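Long-range contacts in MutT/nudix family protein (Shewanella oneidensis, PDB 3GZ5), which regulates transcription of NAD metabolism genes in response to ADP-ribose, using a Nudix domain joined to a DNA-binding winged helix domain: residues Thr24-Phe30 and Thr106-Leu112; Pro56-Asp61 and Leu73-Ala77. The contacts are given in a common frame with arbitrary orientation. Residue numbers count along the deposited sequence, not the author numbering.

In the fold
Both contacts belong to the Nudix domain and share its mixed sheet, their centres about 9 Å apart. Contact 1 pairs strand 22-33 with strand 104-112, parallel; contact 2 sets the short strand 57-58, with the turn after it, against helix 68-80. Along the chain contact 2 is nested within the loop that contact 1 closes. Strand 22-33 connects them: it has strand 104-112 on one edge and strand 57-58, antiparallel, on the other, where Gly58 N lies 2.8 Å from Val25 O and Ala27 N 3.1 Å from Pro56 O, both probable hydrogen bonds. The Nudix loop-helix of contact 2 is thus tied directly to the central sheet of the Nudix domain.

Contact 1: residues Thr24-Phe30 and Thr106-Leu112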
loop_
_atom_site.group_PDB
_atom_site.type_symbol
_atom_site.label_atom_id
_atom_site.label_comp_id
_atom_site.label_asym_id
_atom_site.label_seq_id
_atom_site.Cartn_x
_atom_site.Cartn_y
_atom_site.Cartn_z
ATOM N N THR B 24 4.372 -8.633 -14.926
ATOM C CA THR B 24 4.256 -9.838 -14.122
ATOM C C THR B 24 3.607 -9.551 -12.765
ATOM O O THR B 24 3.414 -8.392 -12.368
ATOM C CB THR B 24 5.617 -10.534 -13.916
ATOM O OG1 THR B 24 6.513 -9.649 -13.226
ATOM C CG2 THR B 24 6.253 -10.980 -15.282
ATOM N N VAL B 25 3.244 -10.612 -12.065
ATOM C CA VAL B 25 2.757 -10.489 -10.708
ATOM C C VAL B 25 3.708 -11.374 -9.886
ATOM O O VAL B 25 4.113 -12.408 -10.382
ATOM C CB VAL B 25 1.235 -10.918 -10.620
ATOM C CG1 VAL B 25 0.688 -10.713 -9.244
ATOM C CG2 VAL B 25 0.387 -10.097 -11.587
ATOM N N ASP B 26 4.111 -10.944 -8.683
ATOM C CA ASP B 26 4.972 -11.743 -7.789
ATOM C C ASP B 26 4.397 -11.725 -6.381
ATOM O O ASP B 26 3.604 -10.873 -6.043
ATOM C CB ASP B 26 6.414 -11.193 -7.720
ATOM C CG ASP B 26 7.218 -11.469 -8.993
ATOM O OD1 ASP B 26 8.008 -10.618 -9.412
ATOM O OD2 ASP B 26 7.041 -12.536 -9.605
ATOM N N ALA B 27 4.852 -12.654 -5.557
ATOM C CA ALA B 27 4.421 -12.781 -4.175
ATOM C C ALA B 27 5.599 -13.182 -3.309
ATOM O O ALA B 27 6.334 -14.130 -3.638
ATOM C CB ALA B 27 3.344 -13.818 -4.059
ATOM N N VAL B 28 5.778 -12.425 -2.225
ATOM C CA VAL B 28 6.582 -12.832 -1.079
ATOM C C VAL B 28 5.654 -13.537 -0.078
ATOM O O VAL B 28 4.869 -12.900 0.635
ATOM C CB VAL B 28 7.318 -11.647 -0.435
ATOM C CG1 VAL B 28 8.320 -12.147 0.573
ATOM C CG2 VAL B 28 8.047 -10.802 -1.509
ATOM N N LEU B 29 5.712 -14.865 -0.077
ATOM C CA LEU B 29 4.925 -15.672 0.815
ATOM C C LEU B 29 5.808 -16.086 1.984
ATOM O O LEU B 29 6.833 -16.754 1.780
ATOM C CB LEU B 29 4.418 -16.897 0.072
ATOM C CG LEU B 29 3.819 -18.080 0.845
ATOM C CD1 LEU B 29 2.487 -17.730 1.492
ATOM C CD2 LEU B 29 3.657 -19.282 -0.109
ATOM N N PHE B 30 5.408 -15.682 3.193
ATOM C CA PHE B 30 6.103 -16.025 4.439
ATOM C C PHE B 30 5.335 -17.063 5.208
ATOM O O PHE B 30 4.104 -17.110 5.189
ATOM C CB PHE B 30 6.213 -14.818 5.386
ATOM C CG PHE B 30 7.033 -13.704 4.876
ATOM C CD1 PHE B 30 8.399 -13.695 5.057
ATOM C CD2 PHE B 30 6.442 -12.632 4.260
ATOM C CE1 PHE B 30 9.178 -12.634 4.601
ATOM C CE2 PHE B 30 7.209 -11.577 3.793
ATOM C CZ PHE B 30 8.586 -11.583 3.971
ATOM N N THR B 106 6.270 -5.052 -12.289
ATOM C CA THR B 106 5.874 -6.177 -11.472
ATOM C C THR B 106 4.937 -5.734 -10.328
ATOM O O THR B 106 5.259 -4.837 -9.542
ATOM C CB THR B 106 7.112 -6.998 -10.928
ATOM O OG1 THR B 106 6.739 -8.378 -10.766
ATOM C CG2 THR B 106 7.534 -6.497 -9.596
ATOM N N VAL B 107 3.773 -6.367 -10.260
ATOM C CA VAL B 107 2.849 -6.135 -9.165
ATOM C C VAL B 107 3.158 -7.160 -8.058
ATOM O O VAL B 107 2.997 -8.380 -8.245
ATOM C CB VAL B 107 1.388 -6.205 -9.640
ATOM C CG1 VAL B 107 0.442 -5.811 -8.506
ATOM C CG2 VAL B 107 1.182 -5.321 -10.912
ATOM N N CYS B 108 3.658 -6.655 -6.935
ATOM C CA CYS B 108 4.135 -7.495 -5.840
ATOM C C CYS B 108 3.144 -7.565 -4.713
ATOM O O CYS B 108 2.590 -6.546 -4.314
ATOM C CB CYS B 108 5.500 -7.026 -5.295
ATOM S SG CYS B 108 6.298 -8.363 -4.277
ATOM N N TYR B 109 2.926 -8.789 -4.223
ATOM C CA TYR B 109 2.027 -9.118 -3.126
ATOM C C TYR B 109 2.833 -9.669 -1.953
ATOM O O TYR B 109 3.938 -10.217 -2.167
ATOM C CB TYR B 109 1.020 -10.197 -3.564
ATOM C CG TYR B 109 -0.069 -9.663 -4.478
ATOM C CD1 TYR B 109 -1.338 -9.380 -3.978
ATOM C CD2 TYR B 109 0.183 -9.406 -5.815
ATOM C CE1 TYR B 109 -2.342 -8.866 -4.794
ATOM C CE2 TYR B 109 -0.812 -8.873 -6.649
ATOM C CZ TYR B 109 -2.066 -8.617 -6.131
ATOM O OH TYR B 109 -3.053 -8.092 -6.934
ATOM N N THR B 110 2.291 -9.486 -0.736
ATOM C CA THR B 110 2.719 -10.234 0.447
ATOM C C THR B 110 1.680 -11.283 0.777
ATOM O O THR B 110 0.475 -11.023 0.699
ATOM C CB THR B 110 2.887 -9.362 1.732
ATOM O OG1 THR B 110 3.739 -8.259 1.458
ATOM C CG2 THR B 110 3.566 -10.201 2.850
ATOM N N ALA B 111 2.142 -12.467 1.150
ATOM C CA ALA B 111 1.237 -13.476 1.622
ATOM C C ALA B 111 1.739 -14.183 2.882
ATOM O O ALA B 111 2.944 -14.182 3.184
ATOM C CB ALA B 111 0.902 -14.502 0.478
ATOM N N LEU B 112 0.800 -14.802 3.592
ATOM C CA LEU B 112 1.086 -15.590 4.783
ATOM C C LEU B 112 0.303 -16.892 4.771
ATOM O O LEU B 112 -0.884 -16.927 4.430
ATOM C CB LEU B 112 0.761 -14.791 6.062
ATOM C CG LEU B 112 1.562 -13.533 6.457
ATOM C CD1 LEU B 112 1.061 -12.928 7.786
ATOM C CD2 LEU B 112 3.037 -13.884 6.609
#
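Two apolar layers sit on this strand pair. On one face Val25, Ala27 and Leu29 line up with Val107, Tyr109 and Ala111: Val25 CG1 is 3.5 Å from Tyr109 CE2, and Leu29 CD1 reaches across to Ala111 CB at 3.7 Å. On the other, Val28 CG2 lies 4.1 Å from Cys108 SG, and Phe30 CB meets Leu112 CD2 at 3.5 Å. The strands run parallel and in step, Thr24 beside Thr106 through Phe30 beside Leu112, with the 23° between their axes giving the usual sheet twist. Backbone hydrogen bonds tie them: Asp26 N donates to Val107 O and Asp26 O accepts from Tyr109 N, both 2.8 Å; Val28 repeats this two residues on, N to Tyr109 O (2.9 Å) and O from Ala111 N (2.8 Å). Thr24 O and Phe30 N end the ladder at Val107 N and Ala111 O, each 2.9 Å. This is the parallel centre of the Nudix alpha/beta/alpha sandwich: helix 68-80 covers the Val25, Ala27 and Tyr109 face, helix 145-162 the Val28 and Phe30 face. On that second face, at the N-terminal end of the pair, the character turns polar. Thr106 OG1 donates to Asp26 OD1 at 2.9 Å and also lies 2.8 Å from Thr24 OG1; Asp26 packs against His145, and Thr24, partly exposed, against Phe59.

Contact 2: residues Pro56-Asp61 and Leu73-Ala77; sequences PGGFID and LRKLA
Pro56-Asp61 is an extended run passing one side of a helical turn, Leu73-Ala77 (Ala77 N to Leu73 O, 2.9 Å). The closest CA pair is Gly57 with Lys75, 5.6 Å apart. Gly57 (156/-179) and Gly58 (150/-153) take phi/psi values suited to glycine; a CB on Gly58 would also crowd Lys75 CE. Pro56 points at the helix, its CG 3.8 Å from Leu76 CD2. Lys75 (mmmt) curls over the glycines, with CE 3.5 Å from Gly57 O. Arg74 (chi1-chi3 t, t, p) reaches across from the helix to Phe59-Asp61: NH1 donates to Phe59 O at 3.2 Å, and Asp61 CB lies over one guanidinium face, 3.5 Å from NH1. One water joins Phe59 O (2.8 Å), Arg74 NH2 (2.8 Å) and Lys75 NZ (3.0 Å). Arg74 also forms salt bridges with Asp65 and Glu78, and Lys75 with Glu78, while Asp61 OD1 is hydrogen-bonded to Thr63 OG1. This is the Nudix-box loop-helix, with Lys75 where the signature Arg-Glu pair would have its glutamate. Strand 57-58 lines the edge of strand 22-33, whose Ala27 and Leu29, together with Ile87 of strand 86-95, receive Leu76 from helix 68-80.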
loop_
_atom_site.group_PDB
_atom_site.type_symbol
_atom_site.label_atom_id
_atom_site.label_comp_id
_atom_site.label_asym_id
_atom_site.label_seq_id
_atom_site.Cartn_x
_atom_site.Cartn_y
_atom_site.Cartn_z
ATOM N N PRO B 56 8.018 -16.652 -6.387
ATOM C CA PRO B 56 6.984 -17.203 -7.262
ATOM C C PRO B 56 6.229 -16.031 -7.902
ATOM O O PRO B 56 6.074 -14.969 -7.268
ATOM C CB PRO B 56 6.084 -17.992 -6.311
ATOM C CG PRO B 56 6.402 -17.472 -4.954
ATOM C CD PRO B 56 7.783 -16.958 -4.965
ATOM N N GLY B 57 5.815 -16.209 -9.153
ATOM C CA GLY B 57 5.184 -15.144 -9.902
ATOM C C GLY B 57 5.320 -15.339 -11.399
ATOM O O GLY B 57 5.897 -16.327 -11.846
ATOM N N GLY B 58 4.787 -14.397 -12.169
ATOM C CA GLY B 58 4.844 -14.462 -13.623
ATOM C C GLY B 58 3.659 -13.788 -14.294
ATOM O O GLY B 58 3.044 -12.881 -13.731
ATOM N N PHE B 59 3.333 -14.259 -15.491
ATOM C CA PHE B 59 2.410 -13.554 -16.392
ATOM C C PHE B 59 0.945 -13.787 -16.079
ATOM O O PHE B 59 0.538 -14.841 -15.589
ATOM C CB PHE B 59 2.708 -13.877 -17.881
ATOM C CG PHE B 59 4.127 -13.570 -18.306
ATOM C CD1 PHE B 59 4.575 -12.268 -18.398
ATOM C CD2 PHE B 59 5.018 -14.601 -18.608
ATOM C CE1 PHE B 59 5.917 -11.973 -18.792
ATOM C CE2 PHE B 59 6.346 -14.332 -18.988
ATOM C CZ PHE B 59 6.791 -13.007 -19.079
ATOM N N ILE B 60 0.156 -12.776 -16.383
ATOM C CA ILE B 60 -1.301 -12.872 -16.332
ATOM C C ILE B 60 -1.745 -13.867 -17.426
ATOM O O ILE B 60 -1.197 -13.867 -18.528
ATOM C CB ILE B 60 -1.903 -11.444 -16.520
ATOM C CG1 ILE B 60 -1.527 -10.580 -15.322
ATOM C CG2 ILE B 60 -3.439 -11.446 -16.792
ATOM C CD1 ILE B 60 -1.506 -9.110 -15.614
ATOM N N ASP B 61 -2.684 -14.750 -17.094
ATOM C CA ASP B 61 -3.273 -15.643 -18.065
ATOM C C ASP B 61 -4.746 -15.256 -18.177
ATOM O O ASP B 61 -5.534 -15.508 -17.263
ATOM C CB ASP B 61 -3.090 -17.099 -17.630
ATOM C CG ASP B 61 -3.540 -18.105 -18.698
ATOM O OD1 ASP B 61 -4.520 -17.836 -19.420
ATOM O OD2 ASP B 61 -2.906 -19.180 -18.808
ATOM N N LEU B 73 -2.813 -15.769 -6.795
ATOM C CA LEU B 73 -3.260 -16.958 -6.060
ATOM C C LEU B 73 -3.025 -18.236 -6.870
ATOM O O LEU B 73 -2.658 -19.289 -6.309
ATOM C CB LEU B 73 -4.739 -16.848 -5.669
ATOM C CG LEU B 73 -5.128 -15.757 -4.662
ATOM C CD1 LEU B 73 -6.631 -15.684 -4.477
ATOM C CD2 LEU B 73 -4.426 -15.955 -3.324
ATOM N N ARG B 74 -3.252 -18.129 -8.186
ATOM C CA ARG B 74 -2.885 -19.188 -9.114
ATOM C C ARG B 74 -1.389 -19.429 -9.078
ATOM O O ARG B 74 -0.982 -20.560 -8.918
ATOM C CB ARG B 74 -3.343 -18.898 -10.552
ATOM C CG ARG B 74 -2.887 -19.985 -11.538
ATOM C CD ARG B 74 -3.259 -19.735 -12.984
ATOM N NE ARG B 74 -2.985 -18.385 -13.464
ATOM C CZ ARG B 74 -1.850 -17.983 -14.035
ATOM N NH1 ARG B 74 -1.746 -16.735 -14.459
ATOM N NH2 ARG B 74 -0.814 -18.801 -14.163
ATOM N N LYS B 75 -0.564 -18.382 -9.201
ATOM C CA LYS B 75 0.896 -18.600 -9.181
ATOM C C LYS B 75 1.348 -19.244 -7.882
ATOM O O LYS B 75 2.295 -20.013 -7.885
ATOM C CB LYS B 75 1.726 -17.322 -9.418
ATOM C CG LYS B 75 1.438 -16.512 -10.673
ATOM C CD LYS B 75 1.473 -17.319 -12.001
ATOM C CE LYS B 75 2.846 -17.851 -12.388
ATOM N NZ LYS B 75 2.733 -18.734 -13.591
ATOM N N LEU B 76 0.690 -18.918 -6.766
ATOM C CA LEU B 76 1.036 -19.561 -5.492
ATOM C C LEU B 76 0.582 -21.026 -5.414
ATOM O O LEU B 76 1.324 -21.877 -4.925
ATOM C CB LEU B 76 0.555 -18.745 -4.275
ATOM C CG LEU B 76 1.339 -17.441 -4.056
ATOM C CD1 LEU B 76 0.697 -16.520 -3.026
ATOM C CD2 LEU B 76 2.822 -17.675 -3.721
ATOM N N ALA B 77 -0.616 -21.302 -5.915
ATOM C CA ALA B 77 -1.203 -22.636 -5.885
ATOM C C ALA B 77 -0.490 -23.605 -6.839
ATOM O O ALA B 77 -0.485 -24.806 -6.599
ATOM C CB ALA B 77 -2.689 -22.564 -6.210
HETATM O O HOH W 1 1.050 -17.560 -15.847
#